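Local coordinates for protein condensin complex subunit 3 (PDB 5OQR) that serves as a regulatory subunit of the condensin complex, which is required to convert interphase chromatin into condensed, mitotic-like chromosomes, at residues 294-299 / 311-316; 298-303 / 336-341; 607-612 / 680-685; 632-637 / 643-648. All coordinates share one frame; numbering follows the deposited sequence.

Contact 1 (294-299 / 311-316)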
loop_
_atom_site.group_PDB
_atom_site.type_symbol
_atom_site.label_atom_id
_atom_site.label_comp_id
_atom_site.label_asym_id
_atom_site.label_seq_id
_atom_site.Cartn_x
_atom_site.Cartn_y
_atom_site.Cartn_z
ATOM N N SER A 294 28.321 14.714 1.545
ATOM C CA SER A 294 29.695 15.034 1.906
ATOM C C SER A 294 29.872 16.482 2.337
ATOM O O SER A 294 30.991 16.873 2.683
ATOM C CB SER A 294 30.628 14.738 0.730
ATOM O OG SER A 294 30.504 13.394 0.307
ATOM N N GLN A 295 28.810 17.283 2.325
ATOM C CA GLN A 295 28.881 18.689 2.697
ATOM C C GLN A 295 28.350 18.961 4.096
ATOM O O GLN A 295 28.372 20.113 4.537
ATOM C CB GLN A 295 28.112 19.536 1.679
ATOM C CG GLN A 295 28.877 19.782 0.392
ATOM C CD GLN A 295 27.990 20.271 -0.731
ATOM O OE1 GLN A 295 26.824 20.602 -0.518
ATOM N NE2 GLN A 295 28.538 20.315 -1.940
ATOM N N LEU A 296 27.864 17.942 4.796
ATOM C CA LEU A 296 27.419 18.117 6.169
ATOM C C LEU A 296 28.610 18.097 7.117
ATOM O O LEU A 296 29.499 17.248 7.011
ATOM C CB LEU A 296 26.432 17.020 6.563
ATOM C CG LEU A 296 25.088 16.991 5.837
ATOM C CD1 LEU A 296 24.288 15.784 6.294
ATOM C CD2 LEU A 296 24.299 18.267 6.073
ATOM N N GLU A 297 28.620 19.043 8.050
ATOM C CA GLU A 297 29.662 19.142 9.058
ATOM C C GLU A 297 29.032 19.114 10.442
ATOM O O GLU A 297 27.990 19.734 10.677
ATOM C CB GLU A 297 30.489 20.420 8.881
ATOM C CG GLU A 297 31.176 20.522 7.532
ATOM C CD GLU A 297 32.119 19.362 7.267
ATOM O OE1 GLU A 297 32.732 18.856 8.230
ATOM O OE2 GLU A 297 32.239 18.950 6.093
ATOM N N PHE A 298 29.672 18.387 11.357
ATOM C CA PHE A 298 29.183 18.212 12.722
ATOM C C PHE A 298 30.259 18.668 13.701
ATOM O O PHE A 298 30.882 17.847 14.387
ATOM C CB PHE A 298 28.790 16.759 12.978
ATOM C CG PHE A 298 27.777 16.232 12.007
ATOM C CD1 PHE A 298 28.178 15.578 10.857
ATOM C CD2 PHE A 298 26.425 16.398 12.239
ATOM C CE1 PHE A 298 27.251 15.096 9.959
ATOM C CE2 PHE A 298 25.493 15.917 11.344
ATOM C CZ PHE A 298 25.906 15.265 10.203
ATOM N N PRO A 299 30.507 19.971 13.784
ATOM C CA PRO A 299 31.458 20.482 14.774
ATOM C C PRO A 299 30.924 20.305 16.188
ATOM O O PRO A 299 29.779 19.911 16.411
ATOM C CB PRO A 299 31.595 21.960 14.405
ATOM C CG PRO A 299 30.312 22.292 13.722
ATOM C CD PRO A 299 29.909 21.052 12.983
ATOM N N SER A 311 19.196 16.668 15.714
ATOM C CA SER A 311 19.633 15.375 16.231
ATOM C C SER A 311 19.191 14.239 15.317
ATOM O O SER A 311 19.930 13.267 15.125
ATOM C CB SER A 311 19.095 15.167 17.645
ATOM O OG SER A 311 17.684 15.066 17.647
ATOM N N LEU A 312 17.988 14.341 14.750
ATOM C CA LEU A 312 17.519 13.313 13.829
ATOM C C LEU A 312 18.392 13.257 12.584
ATOM O O LEU A 312 18.640 12.176 12.039
ATOM C CB LEU A 312 16.066 13.580 13.445
ATOM C CG LEU A 312 15.420 12.538 12.529
ATOM C CD1 LEU A 312 15.148 11.259 13.287
ATOM C CD2 LEU A 312 14.149 13.086 11.937
ATOM N N LEU A 313 18.865 14.412 12.116
ATOM C CA LEU A 313 19.717 14.438 10.933
ATOM C C LEU A 313 21.020 13.689 11.172
ATOM O O LEU A 313 21.492 12.954 10.297
ATOM C CB LEU A 313 20.002 15.884 10.527
ATOM C CG LEU A 313 20.943 16.061 9.334
ATOM C CD1 LEU A 313 20.371 15.404 8.085
ATOM C CD2 LEU A 313 21.213 17.534 9.098
ATOM N N ALA A 314 21.627 13.870 12.345
ATOM C CA ALA A 314 22.877 13.179 12.639
ATOM C C ALA A 314 22.660 11.675 12.745
ATOM O O ALA A 314 23.466 10.888 12.238
ATOM C CB ALA A 314 23.487 13.730 13.928
ATOM N N ARG A 315 21.574 11.256 13.397
ATOM C CA ARG A 315 21.299 9.831 13.540
ATOM C C ARG A 315 21.049 9.181 12.186
ATOM O O ARG A 315 21.440 8.030 11.959
ATOM C CB ARG A 315 20.107 9.626 14.475
ATOM C CG ARG A 315 19.489 8.232 14.432
ATOM C CD ARG A 315 18.333 8.165 13.438
ATOM N NE ARG A 315 17.653 6.872 13.467
ATOM C CZ ARG A 315 16.463 6.643 14.011
ATOM N NH1 ARG A 315 15.952 5.423 13.976
ATOM N NH2 ARG A 315 15.773 7.617 14.588
ATOM N N THR A 316 20.388 9.897 11.273
ATOM C CA THR A 316 20.132 9.347 9.946
ATOM C C THR A 316 21.397 9.352 9.097
ATOM O O THR A 316 21.680 8.376 8.392
ATOM C CB THR A 316 19.023 10.139 9.253
ATOM O OG1 THR A 316 17.877 10.219 10.110
ATOM C CG2 THR A 316 18.620 9.461 7.950
#
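On the helix that offers Leu313 and Ala314 to Leu296 and Phe298, the carbonyl oxygen of Leu312 is gripped twice. Thr316 N takes it at 3.0 Å as part of the helical ladder, and Thr316 OG1 donates to the same Leu312 O at 2.9 Å, the two donors coming from opposite faces of the carbonyl plane. The hydroxyl is thereby satisfied within its own helix, and the contact across to residues 294-299 is purely apolar, with no hydrogen bond. Phe298 is turned inward with CG beside its backbone N and anti to the carbonyl carbon (chi1 -56°), which brings CE2 to 3.9 Å from Ala314 CB, the methyl approaching the ring obliquely. The small alanine lets the helix backbone share in this contact, since Phe298 CE2 is also 4.0 Å from Ala314 CA. Beside it, the branch ends of two leucines meet, Leu296 CD1 lying 4.3 Å from Leu313 CD1. Phe286 touches Leu296, while Leu262 and Leu263 pack on Leu313, extending the apolar patch beyond the two segments. Lys332 NZ forms a salt bridge with Glu297 OE2 and a hydrogen bond with Leu296 O, tying down the extended chain between the inward-pointing residues. This is apolar packing of an interhelical loop against helix 308-324, characteristic of an alpha-solenoid built from HEAT-type helices.

Contact 2 (298-303 / 336-341)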
loop_
_atom_site.group_PDB
_atom_site.type_symbol
_atom_site.label_atom_id
_atom_site.label_comp_id
_atom_site.label_asym_id
_atom_site.label_seq_id
_atom_site.Cartn_x
_atom_site.Cartn_y
_atom_site.Cartn_z
ATOM N N PHE A 298 29.672 18.387 11.357
ATOM C CA PHE A 298 29.183 18.212 12.722
ATOM C C PHE A 298 30.259 18.668 13.701
ATOM O O PHE A 298 30.882 17.847 14.387
ATOM C CB PHE A 298 28.790 16.759 12.978
ATOM C CG PHE A 298 27.777 16.232 12.007
ATOM C CD1 PHE A 298 28.178 15.578 10.857
ATOM C CD2 PHE A 298 26.425 16.398 12.239
ATOM C CE1 PHE A 298 27.251 15.096 9.959
ATOM C CE2 PHE A 298 25.493 15.917 11.344
ATOM C CZ PHE A 298 25.906 15.265 10.203
ATOM N N PRO A 299 30.507 19.971 13.784
ATOM C CA PRO A 299 31.458 20.482 14.774
ATOM C C PRO A 299 30.924 20.305 16.188
ATOM O O PRO A 299 29.779 19.911 16.411
ATOM C CB PRO A 299 31.595 21.960 14.405
ATOM C CG PRO A 299 30.312 22.292 13.722
ATOM C CD PRO A 299 29.909 21.052 12.983
ATOM N N GLU A 300 31.790 20.605 17.158
ATOM C CA GLU A 300 31.378 20.557 18.557
ATOM C C GLU A 300 30.145 21.418 18.789
ATOM O O GLU A 300 29.225 21.021 19.513
ATOM C CB GLU A 300 32.530 21.012 19.454
ATOM C CG GLU A 300 32.283 20.832 20.947
ATOM C CD GLU A 300 32.468 19.396 21.409
ATOM O OE1 GLU A 300 32.331 19.136 22.625
ATOM O OE2 GLU A 300 32.752 18.525 20.560
ATOM N N GLN A 301 30.105 22.601 18.173
ATOM C CA GLN A 301 28.938 23.470 18.282
ATOM C C GLN A 301 27.658 22.726 17.928
ATOM O O GLN A 301 26.621 22.912 18.574
ATOM C CB GLN A 301 29.116 24.682 17.368
ATOM C CG GLN A 301 27.935 25.649 17.330
ATOM C CD GLN A 301 27.879 26.448 16.043
ATOM O OE1 GLN A 301 28.614 26.175 15.095
ATOM N NE2 GLN A 301 26.999 27.438 16.000
ATOM N N PHE A 302 27.710 21.885 16.892
ATOM C CA PHE A 302 26.516 21.173 16.451
ATOM C C PHE A 302 25.921 20.339 17.578
ATOM O O PHE A 302 24.697 20.286 17.744
ATOM C CB PHE A 302 26.861 20.290 15.251
ATOM C CG PHE A 302 25.720 19.446 14.763
ATOM C CD1 PHE A 302 24.915 19.880 13.728
ATOM C CD2 PHE A 302 25.461 18.209 15.332
ATOM C CE1 PHE A 302 23.869 19.104 13.275
ATOM C CE2 PHE A 302 24.417 17.432 14.887
ATOM C CZ PHE A 302 23.622 17.876 13.853
ATOM N N TRP A 303 26.772 19.683 18.367
ATOM C CA TRP A 303 26.301 18.765 19.397
ATOM C C TRP A 303 25.902 19.466 20.686
ATOM O O TRP A 303 25.173 18.878 21.491
ATOM C CB TRP A 303 27.381 17.724 19.687
ATOM C CG TRP A 303 27.778 16.979 18.464
ATOM C CD1 TRP A 303 28.830 17.249 17.644
ATOM C CD2 TRP A 303 27.110 15.846 17.902
ATOM N NE1 TRP A 303 28.867 16.348 16.608
ATOM C CE2 TRP A 303 27.819 15.476 16.744
ATOM C CE3 TRP A 303 25.984 15.104 18.269
ATOM C CZ2 TRP A 303 27.436 14.400 15.949
ATOM C CZ3 TRP A 303 25.610 14.033 17.480
ATOM C CH2 TRP A 303 26.334 13.691 16.335
ATOM N N VAL A 336 32.487 7.620 21.468
ATOM C CA VAL A 336 31.541 7.335 22.542
ATOM C C VAL A 336 31.788 8.240 23.740
ATOM O O VAL A 336 30.847 8.596 24.461
ATOM C CB VAL A 336 31.620 5.848 22.938
ATOM C CG1 VAL A 336 31.256 4.965 21.763
ATOM C CG2 VAL A 336 32.998 5.517 23.439
ATOM N N VAL A 337 33.044 8.618 23.983
ATOM C CA VAL A 337 33.350 9.519 25.091
ATOM C C VAL A 337 32.600 10.832 24.923
ATOM O O VAL A 337 31.928 11.309 25.843
ATOM C CB VAL A 337 34.870 9.746 25.191
ATOM C CG1 VAL A 337 35.194 10.764 26.280
ATOM C CG2 VAL A 337 35.584 8.433 25.465
ATOM N N GLN A 338 32.710 11.439 23.741
ATOM C CA GLN A 338 31.974 12.669 23.470
ATOM C C GLN A 338 30.474 12.410 23.460
ATOM O O GLN A 338 29.691 13.241 23.933
ATOM C CB GLN A 338 32.415 13.263 22.133
ATOM C CG GLN A 338 33.920 13.362 21.928
ATOM C CD GLN A 338 34.288 13.447 20.460
ATOM O OE1 GLN A 338 34.903 12.533 19.908
ATOM N NE2 GLN A 338 33.905 14.540 19.814
ATOM N N LEU A 339 30.060 11.261 22.924
ATOM C CA LEU A 339 28.641 10.927 22.869
ATOM C C LEU A 339 28.055 10.817 24.269
ATOM O O LEU A 339 26.996 11.383 24.558
ATOM C CB LEU A 339 28.448 9.622 22.101
ATOM C CG LEU A 339 27.004 9.174 21.882
ATOM C CD1 LEU A 339 26.322 10.050 20.850
ATOM C CD2 LEU A 339 26.966 7.719 21.467
ATOM N N THR A 340 28.733 10.081 25.154
ATOM C CA THR A 340 28.299 10.011 26.545
ATOM C C THR A 340 28.166 11.407 27.137
ATOM O O THR A 340 27.214 11.694 27.870
ATOM C CB THR A 340 29.286 9.180 27.366
ATOM O OG1 THR A 340 29.515 7.922 26.717
ATOM C CG2 THR A 340 28.743 8.925 28.764
ATOM N N TYR A 341 29.109 12.291 26.819
ATOM C CA TYR A 341 29.037 13.665 27.297
ATOM C C TYR A 341 27.842 14.398 26.697
ATOM O O TYR A 341 27.108 15.087 27.414
ATOM C CB TYR A 341 30.350 14.380 26.972
ATOM C CG TYR A 341 30.354 15.868 27.229
ATOM C CD1 TYR A 341 30.539 16.766 26.189
ATOM C CD2 TYR A 341 30.184 16.375 28.508
ATOM C CE1 TYR A 341 30.551 18.124 26.413
ATOM C CE2 TYR A 341 30.194 17.734 28.743
ATOM C CZ TYR A 341 30.381 18.605 27.691
ATOM O OH TYR A 341 30.389 19.962 27.913
#
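Glu300 reaches across to Gln338 and Tyr341 at the surface of the HEAT-repeat solenoid, where the short helix 300-304 faces the first turns of helix 336-348. The touch is light, with no hydrogen bond across. Glu300 OE1 lies 4.3 Å from Tyr341 CE1, at the edge of the phenol ring and near its plane, while Glu300 OE2 stays 4.2 Å from Gln338 NE2, too far for a hydrogen bond. Instead, Tyr342 OH mediates: it is hydrogen-bonded to Glu300 OE2 and is also a weak partner of Gln338 NE2. The glutamate is bent at its second torsion (chi2 78°), which swings the carboxylate toward the opposing helix from a backbone bond that does not aim there. Gln338 OE1 is held at the other end of its amide by Glu335 N. Behind this polar rim, Tyr342 stacks on Trp303, joining the two helices through their rings. On helix 300-304 and just before it, the rings pack as a series of edges on faces: the edge of Phe298 points over the centre of Phe302, and the edge of Phe302 in turn over a face of Trp303. A weak bond from Trp303 NE1 to Phe298 O, 3.4 Å long, links the indole to the backbone before the helix. In the facing helix, Val336 O receives Thr340 N and Thr340 OG1 from opposite faces of its plane, the hydroxyl at 2.7 Å and 38° out of that plane.

Contact 3 (607-612 / 680-685)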
loop_
_atom_site.group_PDB
_atom_site.type_symbol
_atom_site.label_atom_id
_atom_site.label_comp_id
_atom_site.label_asym_id
_atom_site.label_seq_id
_atom_site.Cartn_x
_atom_site.Cartn_y
_atom_site.Cartn_z
ATOM N N PRO A 607 -11.761 -21.131 8.568
ATOM C CA PRO A 607 -12.202 -19.939 9.313
ATOM C C PRO A 607 -11.455 -18.669 8.940
ATOM O O PRO A 607 -12.047 -17.583 8.968
ATOM C CB PRO A 607 -11.943 -20.336 10.770
ATOM C CG PRO A 607 -12.044 -21.805 10.772
ATOM C CD PRO A 607 -11.506 -22.269 9.468
ATOM N N LEU A 608 -10.170 -18.765 8.601
ATOM C CA LEU A 608 -9.421 -17.577 8.203
ATOM C C LEU A 608 -9.979 -16.984 6.919
ATOM O O LEU A 608 -10.236 -15.777 6.836
ATOM C CB LEU A 608 -7.940 -17.918 8.022
ATOM C CG LEU A 608 -6.938 -17.550 9.115
ATOM C CD1 LEU A 608 -5.536 -17.779 8.581
ATOM C CD2 LEU A 608 -7.082 -16.114 9.586
ATOM N N ILE A 609 -10.160 -17.820 5.896
ATOM C CA ILE A 609 -10.636 -17.329 4.607
ATOM C C ILE A 609 -12.025 -16.725 4.749
ATOM O O ILE A 609 -12.330 -15.689 4.149
ATOM C CB ILE A 609 -10.605 -18.467 3.568
ATOM C CG1 ILE A 609 -9.152 -18.850 3.275
ATOM C CG2 ILE A 609 -11.330 -18.059 2.280
ATOM C CD1 ILE A 609 -8.984 -20.021 2.338
ATOM N N ILE A 610 -12.887 -17.356 5.545
ATOM C CA ILE A 610 -14.242 -16.842 5.722
ATOM C C ILE A 610 -14.200 -15.453 6.346
ATOM O O ILE A 610 -14.762 -14.493 5.807
ATOM C CB ILE A 610 -15.084 -17.815 6.566
ATOM C CG1 ILE A 610 -15.317 -19.111 5.787
ATOM C CG2 ILE A 610 -16.419 -17.177 6.960
ATOM C CD1 ILE A 610 -16.111 -20.162 6.532
ATOM N N GLN A 611 -13.535 -15.329 7.496
ATOM C CA GLN A 611 -13.452 -14.038 8.168
ATOM C C GLN A 611 -12.806 -12.992 7.271
ATOM O O GLN A 611 -13.256 -11.843 7.218
ATOM C CB GLN A 611 -12.665 -14.182 9.468
ATOM C CG GLN A 611 -12.993 -13.132 10.506
ATOM C CD GLN A 611 -14.303 -13.407 11.204
ATOM O OE1 GLN A 611 -14.536 -14.511 11.694
ATOM N NE2 GLN A 611 -15.174 -12.408 11.246
ATOM N N TYR A 612 -11.747 -13.374 6.556
ATOM C CA TYR A 612 -11.046 -12.431 5.692
ATOM C C TYR A 612 -11.981 -11.820 4.655
ATOM O O TYR A 612 -11.860 -10.636 4.320
ATOM C CB TYR A 612 -9.873 -13.136 5.013
ATOM C CG TYR A 612 -9.162 -12.308 3.972
ATOM C CD1 TYR A 612 -8.439 -11.180 4.329
ATOM C CD2 TYR A 612 -9.198 -12.664 2.632
ATOM C CE1 TYR A 612 -7.782 -10.421 3.380
ATOM C CE2 TYR A 612 -8.544 -11.914 1.676
ATOM C CZ TYR A 612 -7.836 -10.795 2.056
ATOM O OH TYR A 612 -7.182 -10.045 1.107
ATOM N N LEU A 680 -8.847 -18.992 -6.396
ATOM C CA LEU A 680 -8.309 -19.755 -7.517
ATOM C C LEU A 680 -6.872 -19.358 -7.820
ATOM O O LEU A 680 -6.046 -20.212 -8.161
ATOM C CB LEU A 680 -9.189 -19.561 -8.753
ATOM C CG LEU A 680 -10.504 -20.340 -8.771
ATOM C CD1 LEU A 680 -11.377 -19.871 -9.917
ATOM C CD2 LEU A 680 -10.244 -21.834 -8.881
ATOM N N ASP A 681 -6.554 -18.069 -7.711
ATOM C CA ASP A 681 -5.175 -17.636 -7.897
ATOM C C ASP A 681 -4.269 -18.228 -6.826
ATOM O O ASP A 681 -3.149 -18.663 -7.120
ATOM C CB ASP A 681 -5.101 -16.112 -7.884
ATOM C CG ASP A 681 -5.853 -15.486 -9.038
ATOM O OD1 ASP A 681 -5.624 -14.293 -9.327
ATOM O OD2 ASP A 681 -6.670 -16.193 -9.663
ATOM N N TRP A 682 -4.738 -18.258 -5.578
ATOM C CA TRP A 682 -3.948 -18.839 -4.498
ATOM C C TRP A 682 -3.600 -20.293 -4.771
ATOM O O TRP A 682 -2.534 -20.764 -4.359
ATOM C CB TRP A 682 -4.707 -18.732 -3.176
ATOM C CG TRP A 682 -4.891 -17.334 -2.680
ATOM C CD1 TRP A 682 -4.189 -16.230 -3.055
ATOM C CD2 TRP A 682 -5.847 -16.890 -1.711
ATOM N NE1 TRP A 682 -4.647 -15.127 -2.382
ATOM C CE2 TRP A 682 -5.666 -15.506 -1.550
ATOM C CE3 TRP A 682 -6.839 -17.532 -0.965
ATOM C CZ2 TRP A 682 -6.439 -14.751 -0.674
ATOM C CZ3 TRP A 682 -7.602 -16.783 -0.097
ATOM C CH2 TRP A 682 -7.401 -15.407 0.041
ATOM N N THR A 683 -4.481 -21.020 -5.450
ATOM C CA THR A 683 -4.289 -22.441 -5.698
ATOM C C THR A 683 -3.640 -22.727 -7.047
ATOM O O THR A 683 -3.398 -23.892 -7.365
ATOM C CB THR A 683 -5.635 -23.161 -5.598
ATOM O OG1 THR A 683 -6.615 -22.450 -6.359
ATOM C CG2 THR A 683 -6.106 -23.216 -4.169
ATOM N N ASP A 684 -3.335 -21.698 -7.833
ATOM C CA ASP A 684 -2.734 -21.877 -9.148
ATOM C C ASP A 684 -1.258 -22.231 -8.998
ATOM O O ASP A 684 -0.486 -21.464 -8.414
ATOM C CB ASP A 684 -2.906 -20.605 -9.974
ATOM C CG ASP A 684 -2.445 -20.766 -11.408
ATOM O OD1 ASP A 684 -1.641 -21.679 -11.691
ATOM O OD2 ASP A 684 -2.884 -19.965 -12.259
ATOM N N ASN A 685 -0.866 -23.386 -9.539
ATOM C CA ASN A 685 0.518 -23.832 -9.417
ATOM C C ASN A 685 1.481 -22.886 -10.121
ATOM O O ASN A 685 2.646 -22.779 -9.725
ATOM C CB ASN A 685 0.664 -25.245 -9.983
ATOM C CG ASN A 685 2.079 -25.772 -9.876
ATOM O OD1 ASN A 685 2.817 -25.806 -10.860
ATOM N ND2 ASN A 685 2.469 -26.179 -8.674
#
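The indole of Trp682 turns its six-membered end toward Tyr612: Tyr612 CE2 lies near the indole plane at the edge, 4.0 Å from Trp682 CH2. The two side chains cross obliquely. Phe631, from helix 621-635, stacks on Trp682 and also meets Tyr612 at a steep angle, so that one ring touches both; Arg624 adds a cation-pi contact to Tyr612. Ile609 comes to the indole one helical turn before the tyrosine, its CG1 lying 4.2 Å from Trp682 CZ3 in an oblique approach. The tyrosine CG is anti to its own N (chi1 173°), whereas in Trp682 it is the carbonyl carbon that CG opposes (chi1 -67°), and these settings send both rings into the space between the backbones. The backbones stay well apart, 11.4 Å between Ile609 CA and Trp682 CA, and large side chains bridge them. The carbonyl oxygen of Trp682, on helix 669-682, is taken up by Gln642 NE2. Helices 601-613 and 669-682 thus pack around the intervening helix 621-635, whose Phe631 lies against both aromatic side chains, in the buried interior of an alpha-solenoid.

Contact 4 (632-637 / 643-648)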
loop_
_atom_site.group_PDB
_atom_site.type_symbol
_atom_site.label_atom_id
_atom_site.label_comp_id
_atom_site.label_asym_id
_atom_site.label_seq_id
_atom_site.Cartn_x
_atom_site.Cartn_y
_atom_site.Cartn_z
ATOM N N PRO A 632 -0.945 -14.718 0.290
ATOM C CA PRO A 632 0.046 -14.923 -0.779
ATOM C C PRO A 632 1.322 -15.589 -0.292
ATOM O O PRO A 632 1.873 -16.449 -0.987
ATOM C CB PRO A 632 0.307 -13.499 -1.293
ATOM C CG PRO A 632 -0.870 -12.712 -0.864
ATOM C CD PRO A 632 -1.315 -13.301 0.427
ATOM N N VAL A 633 1.809 -15.209 0.890
ATOM C CA VAL A 633 3.039 -15.792 1.421
ATOM C C VAL A 633 2.842 -17.274 1.699
ATOM O O VAL A 633 3.696 -18.108 1.374
ATOM C CB VAL A 633 3.481 -15.032 2.687
ATOM C CG1 VAL A 633 4.506 -15.831 3.493
ATOM C CG2 VAL A 633 4.057 -13.688 2.308
ATOM N N TYR A 634 1.716 -17.622 2.319
ATOM C CA TYR A 634 1.446 -19.014 2.658
ATOM C C TYR A 634 1.151 -19.832 1.408
ATOM O O TYR A 634 1.731 -20.904 1.202
ATOM C CB TYR A 634 0.281 -19.075 3.644
ATOM C CG TYR A 634 -0.113 -20.462 4.091
ATOM C CD1 TYR A 634 -1.165 -21.133 3.484
ATOM C CD2 TYR A 634 0.551 -21.094 5.131
ATOM C CE1 TYR A 634 -1.538 -22.395 3.893
ATOM C CE2 TYR A 634 0.184 -22.357 5.548
ATOM C CZ TYR A 634 -0.861 -23.002 4.925
ATOM O OH TYR A 634 -1.230 -24.259 5.335
ATOM N N ALA A 635 0.263 -19.329 0.549
ATOM C CA ALA A 635 -0.160 -20.092 -0.621
ATOM C C ALA A 635 0.991 -20.298 -1.596
ATOM O O ALA A 635 1.225 -21.415 -2.068
ATOM C CB ALA A 635 -1.324 -19.383 -1.312
ATOM N N PHE A 636 1.717 -19.231 -1.915
ATOM C CA PHE A 636 2.741 -19.291 -2.950
ATOM C C PHE A 636 4.085 -19.791 -2.439
ATOM O O PHE A 636 5.035 -19.869 -3.224
ATOM C CB PHE A 636 2.908 -17.911 -3.585
ATOM C CG PHE A 636 1.646 -17.372 -4.192
ATOM C CD1 PHE A 636 0.770 -18.211 -4.861
ATOM C CD2 PHE A 636 1.329 -16.031 -4.086
ATOM C CE1 PHE A 636 -0.393 -17.721 -5.417
ATOM C CE2 PHE A 636 0.165 -15.534 -4.642
ATOM C CZ PHE A 636 -0.697 -16.382 -5.307
ATOM N N GLY A 637 4.187 -20.144 -1.164
ATOM C CA GLY A 637 5.444 -20.607 -0.614
ATOM C C GLY A 637 5.719 -22.071 -0.887
ATOM O O GLY A 637 6.871 -22.461 -1.098
ATOM N N TRP A 643 -2.388 -27.001 -1.854
ATOM C CA TRP A 643 -3.234 -28.182 -1.735
ATOM C C TRP A 643 -4.193 -28.055 -0.560
ATOM O O TRP A 643 -5.379 -28.385 -0.677
ATOM C CB TRP A 643 -2.362 -29.428 -1.586
ATOM C CG TRP A 643 -3.110 -30.720 -1.691
ATOM C CD1 TRP A 643 -3.776 -31.365 -0.694
ATOM C CD2 TRP A 643 -3.259 -31.532 -2.861
ATOM N NE1 TRP A 643 -4.332 -32.525 -1.168
ATOM C CE2 TRP A 643 -4.028 -32.651 -2.497
ATOM C CE3 TRP A 643 -2.816 -31.420 -4.182
ATOM C CZ2 TRP A 643 -4.368 -33.651 -3.405
ATOM C CZ3 TRP A 643 -3.154 -32.411 -5.079
ATOM C CH2 TRP A 643 -3.920 -33.512 -4.687
ATOM N N ARG A 644 -3.699 -27.576 0.583
ATOM C CA ARG A 644 -4.556 -27.410 1.753
ATOM C C ARG A 644 -5.687 -26.428 1.487
ATOM O O ARG A 644 -6.778 -26.574 2.048
ATOM C CB ARG A 644 -3.728 -26.935 2.947
ATOM C CG ARG A 644 -2.648 -27.900 3.392
ATOM C CD ARG A 644 -1.916 -27.368 4.609
ATOM N NE ARG A 644 -0.809 -28.230 5.017
ATOM C CZ ARG A 644 0.470 -28.020 4.721
ATOM N NH1 ARG A 644 0.840 -26.964 4.009
ATOM N NH2 ARG A 644 1.393 -28.871 5.146
ATOM N N ILE A 645 -5.449 -25.422 0.646
ATOM C CA ILE A 645 -6.482 -24.429 0.369
ATOM C C ILE A 645 -7.551 -25.017 -0.541
ATOM O O ILE A 645 -8.747 -24.763 -0.360
ATOM C CB ILE A 645 -5.848 -23.161 -0.235
ATOM C CG1 ILE A 645 -4.852 -22.551 0.757
ATOM C CG2 ILE A 645 -6.924 -22.137 -0.598
ATOM C CD1 ILE A 645 -3.992 -21.452 0.179
ATOM N N ALA A 646 -7.145 -25.817 -1.528
ATOM C CA ALA A 646 -8.117 -26.486 -2.385
ATOM C C ALA A 646 -8.937 -27.505 -1.606
ATOM O O ALA A 646 -10.076 -27.800 -1.982
ATOM C CB ALA A 646 -7.404 -27.157 -3.558
ATOM N N THR A 647 -8.386 -28.042 -0.517
ATOM C CA THR A 647 -9.086 -29.064 0.253
ATOM C C THR A 647 -10.260 -28.487 1.036
ATOM O O THR A 647 -11.216 -29.210 1.335
ATOM C CB THR A 647 -8.103 -29.756 1.195
ATOM O OG1 THR A 647 -7.113 -30.440 0.420
ATOM C CG2 THR A 647 -8.811 -30.758 2.101
ATOM N N ILE A 648 -10.206 -27.204 1.388
ATOM C CA ILE A 648 -11.297 -26.532 2.085
ATOM C C ILE A 648 -11.929 -25.448 1.236
ATOM O O ILE A 648 -12.921 -24.838 1.659
ATOM C CB ILE A 648 -10.834 -25.958 3.441
ATOM C CG1 ILE A 648 -9.637 -25.013 3.278
ATOM C CG2 ILE A 648 -10.478 -27.082 4.397
ATOM C CD1 ILE A 648 -10.014 -23.570 3.054
#
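Tyr634 and Arg644 cross at about a right angle where helices 621-635 and 639-661, consecutive in the chain, meet in this alpha-solenoid. The ring and guanidinium planes are 46° apart, so the two groups do not stack. Contact is made by the phenol oxygen: Tyr634 OH lies 3.3 Å from Arg644 CD, with Arg644 NH1 farther off at 3.7 Å and no hydrogen bond between them. With CG anti to the backbone N (chi1 -180°), the tyrosine stretches out from its helix toward the neighbour, and the arginine chain runs extended from CG to NE past the hydroxyl. Tyr634 OH is hydrogen-bonded to Asp601 OD2, which also forms a long, weak ion pair with Arg644 NE; the acid is thus a shared neighbour of the phenol and the arginine, and the nearby positive charge may help keep the carboxylate ionised. Replacing Arg644 by an alanine is likely to leave the phenol oxygen without the aliphatic chain beside it and Asp601 without its weak, long ion-pair partner. Leu605 of helix 601-613 packs on Tyr634, Arg644 and Ile645 alike. Alongside, Ile645, which is buried, extends its CG1 branch toward helix 621-635. Its terminal methyl meets the Tyr634 ring at the edge, near the plane, with Ile645 CD1 4.4 Å from Tyr634 CD1. Ile645 CD1 comes closer still to the neighbouring alanine, 3.7 Å from Ala635 CB and 4.1 Å from Ala635 CA.

In the fold
The four contacts form two clusters on the curved helical chain. Contacts 1 and 2, with centres about 11 Å apart, share Phe298 and Pro299 and meet where Ala314 packs against Phe302 and Trp303; both start from overlapping segments around the start of helix 300-304. Contacts 3 and 4, with centres about 7 Å apart, follow later within the C-terminal condensin domain, contact 4 nested inside the loop that contact 3 closes. Ile609 meets Ile648, Thr683 meets Ile645 and Ala635 meets the Trp682 carbonyl, joining four successive helices, from 601-613 to 669-682. The clusters lie about 48 to 55 Å apart between centres and do not touch, as expected of a solenoid stabilised by local packing.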